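Putative esterase (Sulfolobus solfataricus P2, PDB 2RAU) is probably a lipase or esterase of the alpha/beta-hydrolase fold that also binds calcium. Local coordinates at residues L54-T59 with G155-N160; T125-I130 with S163-N168; I174-G179 with S344-W349; S39-N44 with Q65-S70; T297-S302 with K313-N318. All coordinates share one frame; numbering follows the deposited sequence. Where two conformers were deposited one is given.

Contact 1: L54-T59 with G155-N160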
# COMPACT_ATOMS: atom_id res chain seq x y z
N LEU A 54 7.31 -9.66 -1.65
CA LEU A 54 7.05 -8.37 -2.27
C LEU A 54 5.69 -7.86 -1.75
O LEU A 54 4.66 -8.58 -1.82
CB LEU A 54 7.03 -8.45 -3.80
CG LEU A 54 6.47 -7.26 -4.60
CD1 LEU A 54 7.38 -6.01 -4.36
CD2 LEU A 54 6.33 -7.63 -6.08
N ILE A 55 5.69 -6.63 -1.26
CA ILE A 55 4.46 -5.99 -0.76
C ILE A 55 4.03 -4.85 -1.66
O ILE A 55 4.77 -3.92 -1.89
CB ILE A 55 4.61 -5.55 0.73
CG1 ILE A 55 5.23 -6.72 1.54
CG2 ILE A 55 3.22 -5.07 1.31
CD1 ILE A 55 5.31 -6.55 3.05
N LEU A 56 2.82 -4.97 -2.17
CA LEU A 56 2.19 -3.99 -3.04
C LEU A 56 1.40 -2.96 -2.23
O LEU A 56 0.48 -3.32 -1.51
CB LEU A 56 1.29 -4.73 -4.02
CG LEU A 56 1.91 -5.78 -4.98
CD1 LEU A 56 0.89 -6.31 -5.96
CD2 LEU A 56 3.19 -5.21 -5.69
N PRO A 57 1.79 -1.68 -2.30
CA PRO A 57 1.02 -0.70 -1.57
C PRO A 57 -0.37 -0.47 -2.11
O PRO A 57 -0.67 -0.85 -3.23
CB PRO A 57 1.83 0.59 -1.73
CG PRO A 57 3.22 0.11 -2.16
CD PRO A 57 2.96 -1.08 -2.97
N GLY A 58 -1.18 0.25 -1.31
CA GLY A 58 -2.56 0.58 -1.65
C GLY A 58 -2.63 1.96 -2.26
O GLY A 58 -1.62 2.52 -2.63
N THR A 59 -3.84 2.49 -2.41
CA THR A 59 -4.10 3.77 -3.06
C THR A 59 -3.36 4.90 -2.34
O THR A 59 -3.46 5.03 -1.12
CB THR A 59 -5.61 4.07 -3.05
OG1 THR A 59 -6.29 2.90 -3.47
CG2 THR A 59 -5.99 5.20 -4.00
N GLY A 155 -3.87 -5.41 -2.59
CA GLY A 155 -4.40 -6.78 -2.54
C GLY A 155 -5.13 -7.20 -3.81
O GLY A 155 -4.99 -8.32 -4.28
N ILE A 156 -5.89 -6.26 -4.39
CA ILE A 156 -6.52 -6.45 -5.70
C ILE A 156 -5.43 -6.62 -6.76
O ILE A 156 -5.51 -7.49 -7.61
CB ILE A 156 -7.46 -5.25 -6.10
CG1 ILE A 156 -8.61 -5.07 -5.07
CG2 ILE A 156 -8.10 -5.51 -7.43
CD1 ILE A 156 -9.36 -3.69 -5.09
N ALA A 157 -4.42 -5.75 -6.72
CA ALA A 157 -3.28 -5.84 -7.64
C ALA A 157 -2.59 -7.22 -7.51
O ALA A 157 -2.26 -7.83 -8.53
CB ALA A 157 -2.30 -4.71 -7.38
N ALA A 158 -2.40 -7.70 -6.28
CA ALA A 158 -1.75 -9.00 -6.04
C ALA A 158 -2.54 -10.14 -6.66
O ALA A 158 -1.97 -11.07 -7.29
CB ALA A 158 -1.57 -9.23 -4.57
N LEU A 159 -3.86 -10.09 -6.49
CA LEU A 159 -4.73 -11.10 -7.06
C LEU A 159 -4.78 -11.04 -8.58
O LEU A 159 -4.77 -12.09 -9.24
CB LEU A 159 -6.15 -10.96 -6.49
CG LEU A 159 -6.45 -11.95 -5.36
CD1 LEU A 159 -7.53 -11.42 -4.43
CD2 LEU A 159 -6.83 -13.31 -5.99
N ASN A 160 -4.89 -9.83 -9.12
CA ASN A 160 -4.87 -9.63 -10.59
C ASN A 160 -3.54 -10.10 -11.23
O ASN A 160 -3.52 -10.78 -12.28
CB ASN A 160 -5.15 -8.15 -10.90
CG ASN A 160 -6.58 -7.76 -10.63
OD1 ASN A 160 -7.39 -8.61 -10.28
ND2 ASN A 160 -6.89 -6.46 -10.72
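L56 pushes its CD1 methyl against the helix turn of A157 and A158, lying 3.6 Å from the backbone A158 N and 3.8 Å from the A157 CB. The pair belongs to the core of an alpha/beta-hydrolase fold: strand 52-56 runs parallel to strand 146-151 in the main sheet, and helix 153-169 starts within what looks like the nucleophile elbow, with the GxSxG signature at G150, S152 and G154. L56 also touches residues of that presumed elbow, so this packing backs onto it.

The leucine reaches the helix because its CG stands anti to the carbonyl carbon (chi1 -60°) and the chain continues extended (chi2 -175°), carrying CD1 forward as the one atom that touches. Alanine suits both helix positions, since single methyls on A157 and A158 let L56 CD1 come right up to the backbone A158 N, and strand and helix lie close: the CA atoms of L56 and A158 are 7.0 Å apart. No hydrogen bond crosses the contact, and all three touching residues are buried. Around it L56 also packs on I99 of strand 94-100, Y101 in a loop, and I130 of helix 123-141, while its backbone is tied to A149 and E151 of the neighbouring strand. On the helix side, the regular backbone bond from L159 N to G155 O (3.0 Å) spans this turn, and the A158 CB stands 4.1 Å from the L56 CD1.

Contact 2: T125-I130 with S163-N168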
# COMPACT_ATOMS: atom_id res chain seq x y z
N THR A 125 -0.63 -1.27 -17.39
CA THR A 125 0.53 -0.51 -16.94
C THR A 125 1.02 -0.97 -15.57
O THR A 125 2.20 -1.27 -15.41
CB THR A 125 0.23 1.02 -16.96
OG1 THR A 125 -0.04 1.41 -18.30
CG2 THR A 125 1.41 1.84 -16.38
N TRP A 126 0.13 -1.01 -14.60
CA TRP A 126 0.46 -1.41 -13.23
C TRP A 126 1.00 -2.84 -13.20
O TRP A 126 1.99 -3.08 -12.53
CB TRP A 126 -0.78 -1.26 -12.30
CG TRP A 126 -0.69 -0.11 -11.33
CD1 TRP A 126 -0.80 -0.19 -9.95
CD2 TRP A 126 -0.41 1.27 -11.62
NE1 TRP A 126 -0.64 1.06 -9.40
CE2 TRP A 126 -0.42 1.97 -10.39
CE3 TRP A 126 -0.19 1.99 -12.80
CZ2 TRP A 126 -0.18 3.32 -10.30
CZ3 TRP A 126 0.06 3.34 -12.71
CH2 TRP A 126 0.04 3.99 -11.49
N ILE A 127 0.32 -3.75 -13.89
CA ILE A 127 0.75 -5.15 -13.98
C ILE A 127 2.15 -5.25 -14.62
O ILE A 127 3.02 -5.95 -14.08
CB ILE A 127 -0.30 -6.06 -14.60
CG1 ILE A 127 -1.49 -6.18 -13.61
CG2 ILE A 127 0.32 -7.47 -14.89
CD1 ILE A 127 -2.68 -6.86 -14.19
N SER A 128 2.42 -4.45 -15.66
CA SER A 128 3.73 -4.48 -16.31
C SER A 128 4.82 -4.01 -15.34
O SER A 128 5.94 -4.53 -15.35
CB SER A 128 3.74 -3.67 -17.61
OG SER A 128 3.74 -2.26 -17.39
N ASP A 129 4.50 -3.04 -14.50
CA ASP A 129 5.45 -2.50 -13.55
C ASP A 129 5.73 -3.51 -12.45
O ASP A 129 6.87 -3.70 -12.04
CB ASP A 129 4.91 -1.21 -12.93
CG ASP A 129 4.82 -0.05 -13.93
OD1 ASP A 129 5.42 -0.14 -14.98
OD2 ASP A 129 4.15 0.98 -13.64
N ILE A 130 4.68 -4.14 -11.91
CA ILE A 130 4.87 -5.19 -10.94
C ILE A 130 5.75 -6.34 -11.54
O ILE A 130 6.63 -6.88 -10.86
CB ILE A 130 3.52 -5.73 -10.41
CG1 ILE A 130 2.72 -4.59 -9.70
CG2 ILE A 130 3.76 -6.87 -9.43
CD1 ILE A 130 1.20 -4.93 -9.42
N SER A 163 -3.46 -13.89 -11.06
CA SER A 163 -4.33 -14.53 -12.02
C SER A 163 -3.63 -14.74 -13.38
O SER A 163 -4.00 -15.64 -14.13
CB SER A 163 -5.62 -13.72 -12.20
OG SER A 163 -5.43 -12.61 -13.04
N LEU A 164 -2.61 -13.92 -13.67
CA LEU A 164 -1.91 -13.98 -14.92
C LEU A 164 -0.59 -14.73 -14.84
O LEU A 164 -0.19 -15.32 -15.82
CB LEU A 164 -1.63 -12.57 -15.43
CG LEU A 164 -2.83 -11.71 -15.83
CD1 LEU A 164 -2.36 -10.23 -15.96
CD2 LEU A 164 -3.48 -12.22 -17.10
N TYR A 165 0.09 -14.68 -13.69
CA TYR A 165 1.44 -15.15 -13.56
C TYR A 165 1.74 -16.09 -12.41
O TYR A 165 2.90 -16.42 -12.20
CB TYR A 165 2.34 -13.94 -13.38
CG TYR A 165 2.30 -12.95 -14.53
CD1 TYR A 165 2.81 -13.30 -15.76
CD2 TYR A 165 1.80 -11.67 -14.37
CE1 TYR A 165 2.82 -12.40 -16.80
CE2 TYR A 165 1.80 -10.76 -15.41
CZ TYR A 165 2.30 -11.14 -16.62
OH TYR A 165 2.34 -10.27 -17.68
N TRP A 166 0.74 -16.52 -11.65
CA TRP A 166 0.99 -17.34 -10.47
C TRP A 166 1.84 -18.58 -10.73
O TRP A 166 2.73 -18.87 -9.95
CB TRP A 166 -0.30 -17.74 -9.72
CG TRP A 166 -1.16 -18.78 -10.34
CD1 TRP A 166 -2.21 -18.59 -11.17
CD2 TRP A 166 -1.08 -20.20 -10.12
NE1 TRP A 166 -2.78 -19.79 -11.51
CE2 TRP A 166 -2.11 -20.80 -10.87
CE3 TRP A 166 -0.23 -21.02 -9.39
CZ2 TRP A 166 -2.30 -22.15 -10.91
CZ3 TRP A 166 -0.44 -22.36 -9.42
CH2 TRP A 166 -1.45 -22.92 -10.18
N LYS A 167 1.61 -19.26 -11.86
CA LYS A 167 2.27 -20.52 -12.10
C LYS A 167 3.76 -20.36 -12.12
O LYS A 167 4.44 -21.16 -11.52
CB LYS A 167 1.77 -21.17 -13.40
CG LYS A 167 0.29 -21.52 -13.31
CD LYS A 167 -0.27 -22.09 -14.61
CE LYS A 167 -1.75 -22.47 -14.48
NZ LYS A 167 -2.27 -23.00 -15.78
N ASN A 168 4.28 -19.30 -12.72
CA ASN A 168 5.73 -19.12 -12.73
C ASN A 168 6.36 -18.16 -11.74
O ASN A 168 7.58 -18.20 -11.55
CB ASN A 168 6.22 -18.74 -14.11
CG ASN A 168 6.23 -19.93 -15.06
OD1 ASN A 168 6.99 -20.98 -14.89
ND2 ASN A 168 5.38 -19.81 -16.05
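The carbonyl oxygen T125 O is held by two donors, S128 OG at 2.7 Å and the backbone D129 N at 3.0 Å, in the turn of helix 123-141 that presents I127 to L164 and Y165 of helix 153-169. The hydroxyl approaches with a C=O...OG angle of 123° and lies 24° from the carbonyl plane; serine suits this place because its short side chain can fold back onto its own helix.

Across the contact only carbon meets carbon. I127 CG2 arrives at the edge of the Y165 ring, in its plane, 3.6 Å from Y165 CE2. The other branch of the isoleucine, its CG1 anti to the carbonyl carbon (chi1 -69°), leads to CD1, which meets L164 CD1 at 3.8 Å, the two side chains crossing at about a right angle. L164 CB in turn lies 3.7 Å above one face of the Y165 ring, toward its rim, and K131 adds a cation-pi contact to the tyrosine.

This is helix-to-helix packing on one flank of the alpha/beta-hydrolase sheet. I127 is buried but L164 is exposed, so the apolar contact runs from a buried residue out to the surface; with no hydrogen bond between the segments, it rests on van der Waals fit and burial of apolar surface.

Contact 3: I174-G179 with S344-W349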
# COMPACT_ATOMS: atom_id res chain seq x y z
N ILE A 174 -0.54 -13.05 0.48
CA ILE A 174 -0.87 -12.45 1.77
C ILE A 174 -1.69 -11.19 1.51
O ILE A 174 -1.16 -10.18 1.04
CB ILE A 174 0.39 -12.07 2.56
CG1 ILE A 174 1.29 -13.30 2.79
CG2 ILE A 174 0.01 -11.32 3.90
CD1 ILE A 174 2.76 -12.93 3.06
N LEU A 175 -2.99 -11.23 1.81
CA LEU A 175 -3.88 -10.08 1.58
C LEU A 175 -4.17 -9.37 2.91
O LEU A 175 -4.77 -9.95 3.81
CB LEU A 175 -5.18 -10.54 0.90
CG LEU A 175 -4.98 -11.34 -0.41
CD1 LEU A 175 -6.34 -11.98 -0.87
CD2 LEU A 175 -4.27 -10.43 -1.50
N LEU A 176 -3.66 -8.15 3.03
CA LEU A 176 -3.76 -7.33 4.24
C LEU A 176 -4.90 -6.31 4.02
O LEU A 176 -4.70 -5.19 3.51
CB LEU A 176 -2.41 -6.64 4.53
CG LEU A 176 -1.21 -7.60 4.73
CD1 LEU A 176 0.11 -6.89 4.59
CD2 LEU A 176 -1.30 -8.34 6.06
N ASP A 177 -6.09 -6.74 4.35
CA ASP A 177 -7.31 -5.95 4.13
C ASP A 177 -7.36 -5.46 2.67
O ASP A 177 -7.49 -4.27 2.39
CB ASP A 177 -7.44 -4.82 5.18
CG ASP A 177 -8.87 -4.63 5.70
OD1 ASP A 177 -9.69 -5.56 5.63
OD2 ASP A 177 -9.15 -3.50 6.21
N GLY A 178 -7.30 -6.39 1.73
CA GLY A 178 -7.35 -5.98 0.34
C GLY A 178 -7.67 -7.11 -0.61
O GLY A 178 -7.14 -8.19 -0.50
N GLY A 179 -8.52 -6.84 -1.57
CA GLY A 179 -8.88 -7.82 -2.58
C GLY A 179 -10.13 -7.35 -3.30
O GLY A 179 -10.63 -6.23 -3.02
N SER A 344 2.97 -10.81 13.45
CA SER A 344 3.39 -12.13 13.94
C SER A 344 2.59 -13.26 13.31
O SER A 344 3.10 -14.35 13.17
CB SER A 344 3.27 -12.21 15.45
OG SER A 344 1.91 -12.04 15.87
N VAL A 345 1.34 -13.00 12.93
CA VAL A 345 0.49 -14.04 12.33
C VAL A 345 0.94 -14.30 10.89
O VAL A 345 1.01 -15.44 10.45
CB VAL A 345 -1.03 -13.66 12.39
CG1 VAL A 345 -1.89 -14.77 11.72
CG2 VAL A 345 -1.45 -13.40 13.83
N VAL A 346 1.27 -13.23 10.15
CA VAL A 346 1.85 -13.40 8.82
C VAL A 346 3.19 -14.19 8.89
O VAL A 346 3.41 -15.15 8.13
CB VAL A 346 2.07 -12.04 8.10
CG1 VAL A 346 2.90 -12.28 6.80
CG2 VAL A 346 0.75 -11.32 7.80
N LEU A 347 4.06 -13.85 9.83
CA LEU A 347 5.32 -14.56 10.01
C LEU A 347 5.08 -16.05 10.28
O LEU A 347 5.75 -16.89 9.73
CB LEU A 347 6.13 -13.97 11.16
CG LEU A 347 7.56 -14.49 11.42
CD1 LEU A 347 8.43 -14.17 10.22
CD2 LEU A 347 8.17 -13.92 12.74
N LYS A 348 4.14 -16.35 11.16
CA LYS A 348 3.87 -17.72 11.52
C LYS A 348 3.34 -18.47 10.30
O LYS A 348 3.70 -19.64 10.06
CB LYS A 348 2.87 -17.77 12.67
CG LYS A 348 2.48 -19.14 13.09
CD LYS A 348 1.48 -19.08 14.25
N TRP A 349 2.45 -17.83 9.55
CA TRP A 349 1.92 -18.42 8.33
C TRP A 349 3.05 -18.71 7.34
O TRP A 349 3.09 -19.80 6.77
CB TRP A 349 0.89 -17.48 7.69
CG TRP A 349 0.30 -18.03 6.45
CD1 TRP A 349 -0.73 -18.88 6.36
CD2 TRP A 349 0.73 -17.75 5.11
NE1 TRP A 349 -0.99 -19.16 5.05
CE2 TRP A 349 -0.12 -18.46 4.26
CE3 TRP A 349 1.70 -16.92 4.56
CZ2 TRP A 349 0.01 -18.41 2.85
CZ3 TRP A 349 1.85 -16.89 3.16
CH2 TRP A 349 0.99 -17.61 2.33
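Strand 170-176 of the alpha/beta-hydrolase sheet leads directly into D177, the likely acid of a Ser-His-Asp triad, and the C-terminal helix 338-353 packs against the strand through I174 and L176. The local axes run antiparallel at 171°, with a closest approach of 10.9 Å.

I174 carries most of the meeting. Its CG1, anti to the carbonyl carbon (chi1 -58°), comes obliquely to the indole of W349, 3.7 Å from W349 CZ3, and its CD1 goes on to V346 CG1 at 3.8 Å. The second branch, I174 CG2, lies 4.0 Å from V346 CG2, the methyl that also receives L176 CD2 at 4.0 Å. Branched residues suit both sides: isoleucine favours the strand and sends two arms to the helix, while V346 turns CG1 to I174 CD1 and sets CG2 against both I174 CG2 and L176 CD2. An alanine in place of I174 would lack the CG1 and CD1 that meet W349 and V346, which is likely to leave a gap between strand and helix and let the indole shift.

Beyond these pairs, L350 and V342 of the same helix also meet I174 and L176, and W349 and V346 reach over to I298 and F300 of strand 297-302, spanning two adjacent parallel strands.

Contact 4: S39-N44 with Q65-S70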
# COMPACT_ATOMS: atom_id res chain seq x y z
N SER A 39 10.08 2.58 -8.87
CA SER A 39 11.22 2.21 -8.07
C SER A 39 10.93 1.02 -7.17
O SER A 39 9.80 0.59 -7.00
CB SER A 39 11.85 3.41 -7.33
OG SER A 39 10.88 4.34 -6.89
N LEU A 40 12.00 0.44 -6.64
CA LEU A 40 11.93 -0.78 -5.89
C LEU A 40 12.79 -0.66 -4.65
O LEU A 40 13.92 -0.19 -4.75
CB LEU A 40 12.48 -1.91 -6.75
CG LEU A 40 12.70 -3.30 -6.21
CD1 LEU A 40 11.36 -3.67 -5.64
CD2 LEU A 40 13.11 -4.21 -7.38
N HIS A 41 12.23 -1.01 -3.48
CA HIS A 41 12.98 -0.99 -2.22
C HIS A 41 13.17 -2.39 -1.76
O HIS A 41 12.29 -3.19 -1.86
CB HIS A 41 12.23 -0.24 -1.10
CG HIS A 41 11.90 1.19 -1.42
ND1 HIS A 41 12.31 2.25 -0.64
CD2 HIS A 41 11.15 1.72 -2.42
CE1 HIS A 41 11.88 3.38 -1.18
NE2 HIS A 41 11.16 3.09 -2.25
N LYS A 42 14.35 -2.69 -1.24
CA LYS A 42 14.64 -3.94 -0.57
C LYS A 42 15.04 -3.61 0.87
O LYS A 42 15.81 -2.67 1.12
CB LYS A 42 15.79 -4.69 -1.25
CG LYS A 42 16.11 -6.06 -0.65
CD LYS A 42 17.35 -6.64 -1.26
CE LYS A 42 17.68 -8.01 -0.72
NZ LYS A 42 18.84 -8.54 -1.45
N VAL A 43 14.50 -4.38 1.81
CA VAL A 43 14.91 -4.28 3.21
C VAL A 43 15.35 -5.66 3.71
O VAL A 43 14.68 -6.65 3.49
CB VAL A 43 13.78 -3.72 4.11
CG1 VAL A 43 14.19 -3.61 5.63
CG2 VAL A 43 13.28 -2.34 3.54
N ASN A 44 16.48 -5.69 4.41
CA ASN A 44 16.98 -6.90 5.03
C ASN A 44 17.84 -6.55 6.22
O ASN A 44 18.27 -5.42 6.39
CB ASN A 44 17.75 -7.82 4.04
CG ASN A 44 18.90 -7.13 3.30
OD1 ASN A 44 18.74 -6.67 2.19
ND2 ASN A 44 20.04 -7.06 3.92
N GLN A 65 6.74 4.85 1.63
CA GLN A 65 5.86 4.94 2.78
C GLN A 65 5.93 3.69 3.63
O GLN A 65 5.97 3.79 4.86
CB GLN A 65 4.42 5.20 2.37
CG GLN A 65 3.54 5.59 3.54
CD GLN A 65 2.13 5.85 3.15
OE1 GLN A 65 1.53 5.12 2.34
NE2 GLN A 65 1.58 6.91 3.72
N LEU A 66 5.98 2.53 2.97
CA LEU A 66 5.99 1.24 3.65
C LEU A 66 7.24 0.91 4.41
O LEU A 66 7.23 0.05 5.29
CB LEU A 66 5.64 0.12 2.68
CG LEU A 66 4.17 -0.30 2.58
CD1 LEU A 66 3.12 0.80 2.71
CD2 LEU A 66 3.88 -1.23 1.48
N VAL A 67 8.33 1.61 4.08
CA VAL A 67 9.60 1.41 4.74
C VAL A 67 9.86 2.53 5.74
O VAL A 67 10.14 2.28 6.88
CB VAL A 67 10.81 1.36 3.72
CG1 VAL A 67 12.19 1.12 4.42
CG2 VAL A 67 10.56 0.36 2.56
N THR A 68 9.80 3.77 5.29
CA THR A 68 10.19 4.87 6.13
C THR A 68 9.10 5.91 6.46
O THR A 68 9.38 6.91 7.13
CB THR A 68 11.46 5.59 5.57
OG1 THR A 68 11.23 5.94 4.22
CG2 THR A 68 12.74 4.72 5.66
N ILE A 69 7.85 5.68 6.05
CA ILE A 69 6.75 6.58 6.38
C ILE A 69 7.14 8.00 5.97
O ILE A 69 7.00 8.96 6.74
CB ILE A 69 6.31 6.47 7.87
CG1 ILE A 69 6.49 4.99 8.38
CG2 ILE A 69 4.83 6.87 8.04
CD1 ILE A 69 6.12 4.76 9.83
N SER A 70 7.64 8.08 4.74
CA SER A 70 8.12 9.30 4.16
C SER A 70 7.69 9.44 2.69
O SER A 70 7.23 8.46 2.07
CB SER A 70 9.64 9.33 4.34
OG SER A 70 10.36 8.32 3.62
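V43 and V67 form the tight part of this contact: V43 CG2 lies 3.7 Å from V67 CG1 and 4.0 Å from V67 CG2, the two short side chains sliding past one another in opposite directions. The looser part is at H41, whose CB and ND1 atoms both stand 4.1 Å from V67 CG2, with the methyl oblique to the imidazole. V67 can serve both neighbours because its methyls diverge, CG1 anti to the backbone N (chi1 -179°) and CG2 anti to the carbonyl carbon.

Strand 37-45 lies antiparallel to strand 94-100 in the main sheet of the alpha/beta-hydrolase fold, and the short helix 63-68, which follows strand 52-56, rests on it here. Helix 85-91 sets V86, L87 and A90 against V43, adding apolar neighbours that suit a valine.

H41 needs more than packing, since the residue is buried: NE2 bonds to D100 and ND1 to E23, and two carboxylates so placed would tend to favour a protonated imidazole. On the partly exposed side of the strand, K42 starts away from the helix and makes a salt bridge with D140. At the helix end I69, the first residue to leave helical geometry, with positive phi, still gives its N to Q65 O at 2.9 Å.

Contact 5: T297-S302 with K313-N318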
# COMPACT_ATOMS: atom_id res chain seq x y z
N THR A 297 -2.97 -19.05 0.47
CA THR A 297 -3.38 -17.67 0.73
C THR A 297 -3.79 -17.43 2.18
O THR A 297 -4.45 -18.27 2.80
CB THR A 297 -4.56 -17.25 -0.23
OG1 THR A 297 -4.15 -17.39 -1.60
CG2 THR A 297 -5.02 -15.82 0.03
N ILE A 298 -3.34 -16.31 2.74
CA ILE A 298 -3.84 -15.82 4.04
C ILE A 298 -4.43 -14.43 3.78
O ILE A 298 -3.83 -13.60 3.09
CB ILE A 298 -2.76 -15.87 5.18
CG1 ILE A 298 -3.41 -15.57 6.54
CG2 ILE A 298 -1.54 -14.97 4.85
CD1 ILE A 298 -2.48 -15.81 7.68
N ALA A 299 -5.64 -14.19 4.30
CA ALA A 299 -6.36 -12.94 4.09
C ALA A 299 -6.80 -12.39 5.42
O ALA A 299 -7.42 -13.09 6.20
CB ALA A 299 -7.57 -13.14 3.15
N PHE A 300 -6.40 -11.16 5.70
CA PHE A 300 -6.84 -10.45 6.90
C PHE A 300 -7.95 -9.45 6.54
O PHE A 300 -7.82 -8.73 5.56
CB PHE A 300 -5.68 -9.70 7.55
CG PHE A 300 -4.60 -10.59 8.09
CD1 PHE A 300 -3.65 -11.13 7.23
CD2 PHE A 300 -4.49 -10.85 9.45
CE1 PHE A 300 -2.65 -11.93 7.72
CE2 PHE A 300 -3.47 -11.64 9.94
CZ PHE A 300 -2.55 -12.16 9.08
N VAL A 301 -9.01 -9.42 7.33
CA VAL A 301 -10.14 -8.52 7.05
C VAL A 301 -10.55 -7.73 8.31
O VAL A 301 -10.86 -8.31 9.34
CB VAL A 301 -11.32 -9.28 6.36
CG1 VAL A 301 -12.02 -10.27 7.32
CG2 VAL A 301 -12.31 -8.30 5.76
N SER A 302 -10.50 -6.40 8.22
CA SER A 302 -10.85 -5.50 9.31
C SER A 302 -12.37 -5.57 9.61
O SER A 302 -13.19 -5.55 8.69
CB SER A 302 -10.41 -4.06 9.01
OG SER A 302 -10.99 -3.51 7.83
N LYS A 313 -15.69 -15.02 -1.27
CA LYS A 313 -16.00 -16.11 -2.18
C LYS A 313 -15.05 -16.21 -3.39
O LYS A 313 -14.84 -17.31 -3.89
CB LYS A 313 -17.48 -16.02 -2.63
N ILE A 314 -14.47 -15.09 -3.83
CA ILE A 314 -13.64 -15.05 -5.04
C ILE A 314 -12.16 -15.44 -4.79
O ILE A 314 -11.39 -15.55 -5.72
CB ILE A 314 -13.69 -13.63 -5.69
N LEU A 315 -11.78 -15.69 -3.54
CA LEU A 315 -10.40 -16.04 -3.18
C LEU A 315 -10.01 -17.51 -3.43
O LEU A 315 -10.86 -18.36 -3.53
CB LEU A 315 -10.15 -15.75 -1.69
CG LEU A 315 -10.23 -14.32 -1.18
CD1 LEU A 315 -10.04 -14.35 0.33
CD2 LEU A 315 -9.23 -13.40 -1.85
N PRO A 316 -8.70 -17.80 -3.54
CA PRO A 316 -8.29 -19.20 -3.70
C PRO A 316 -8.91 -20.17 -2.67
O PRO A 316 -9.26 -19.74 -1.57
CB PRO A 316 -6.77 -19.12 -3.57
CG PRO A 316 -6.45 -17.75 -4.10
CD PRO A 316 -7.55 -16.88 -3.62
N SER A 317 -9.03 -21.45 -3.02
CA SER A 317 -9.69 -22.46 -2.16
C SER A 317 -8.96 -22.63 -0.82
O SER A 317 -9.58 -22.80 0.23
CB SER A 317 -9.81 -23.81 -2.90
N ASN A 318 -7.64 -22.59 -0.86
CA ASN A 318 -6.82 -22.61 0.37
C ASN A 318 -7.22 -21.63 1.51
O ASN A 318 -7.18 -21.98 2.69
CB ASN A 318 -5.38 -22.20 0.02
CG ASN A 318 -4.72 -23.18 -0.95
OD1 ASN A 318 -4.97 -23.14 -2.18
ND2 ASN A 318 -3.85 -24.05 -0.40
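The ring that meets the strand is the puckered pyrrolidine of P316, and it offers T297 its outer carbons: T297 OG1 lies 3.4 Å from P316 CG, 3.7 Å from P316 CB and 4.0 Å from P316 CD, the two side chains crossing at about a right angle. The flat N318 amide has no close contact with the strand; N318 contributes its CB, 4.0 Å from the backbone T297 N.

The threonine oxygen is not without a polar mate. Set anti to the carbonyl carbon (chi1 -58°), OG1 bonds to V295 O just before the strand, and its contact with the proline carbons is mere packing. Threonine thus satisfies a hydroxyl in a buried place while filling space beside a rigid ring.

Strand 297-302 is a parallel strand of the alpha/beta-hydrolase sheet, between strands 170-176 and 320-324, and the loop 313-318 folds back over it before entering strand 320-324. Further along, A299 CB meets L315 CD1 at 3.9 Å. Alanine leaves room for the leucine, which also leans on L175 of the adjacent strand, while I298 and F300 on the other side of the strand pack against helix 338-353.

The five contacts all concern the central sheet or helices packed on it. Contacts 1 and 2 share helix 153-169 and join where L56 CD1 meets I130 CD1 at 3.7 Å. Contact 1 also adjoins contact 4, through L66 against I55 and P57, and contact 3, where L175 packs near G155 and L159. Contacts 3 and 5 lie on neighbouring strands, centres about 10 Å apart, and D177 OD2 probably bonds to S302 OG at 2.5 Å. D177 also reaches H329, the likely triad histidine, while L56 of contact 1 touches the presumed nucleophile elbow around S152. Contacts 4 and 5 stand farthest apart, centres about 26 Å. The calcium site of G142 and E144 lies away from all five.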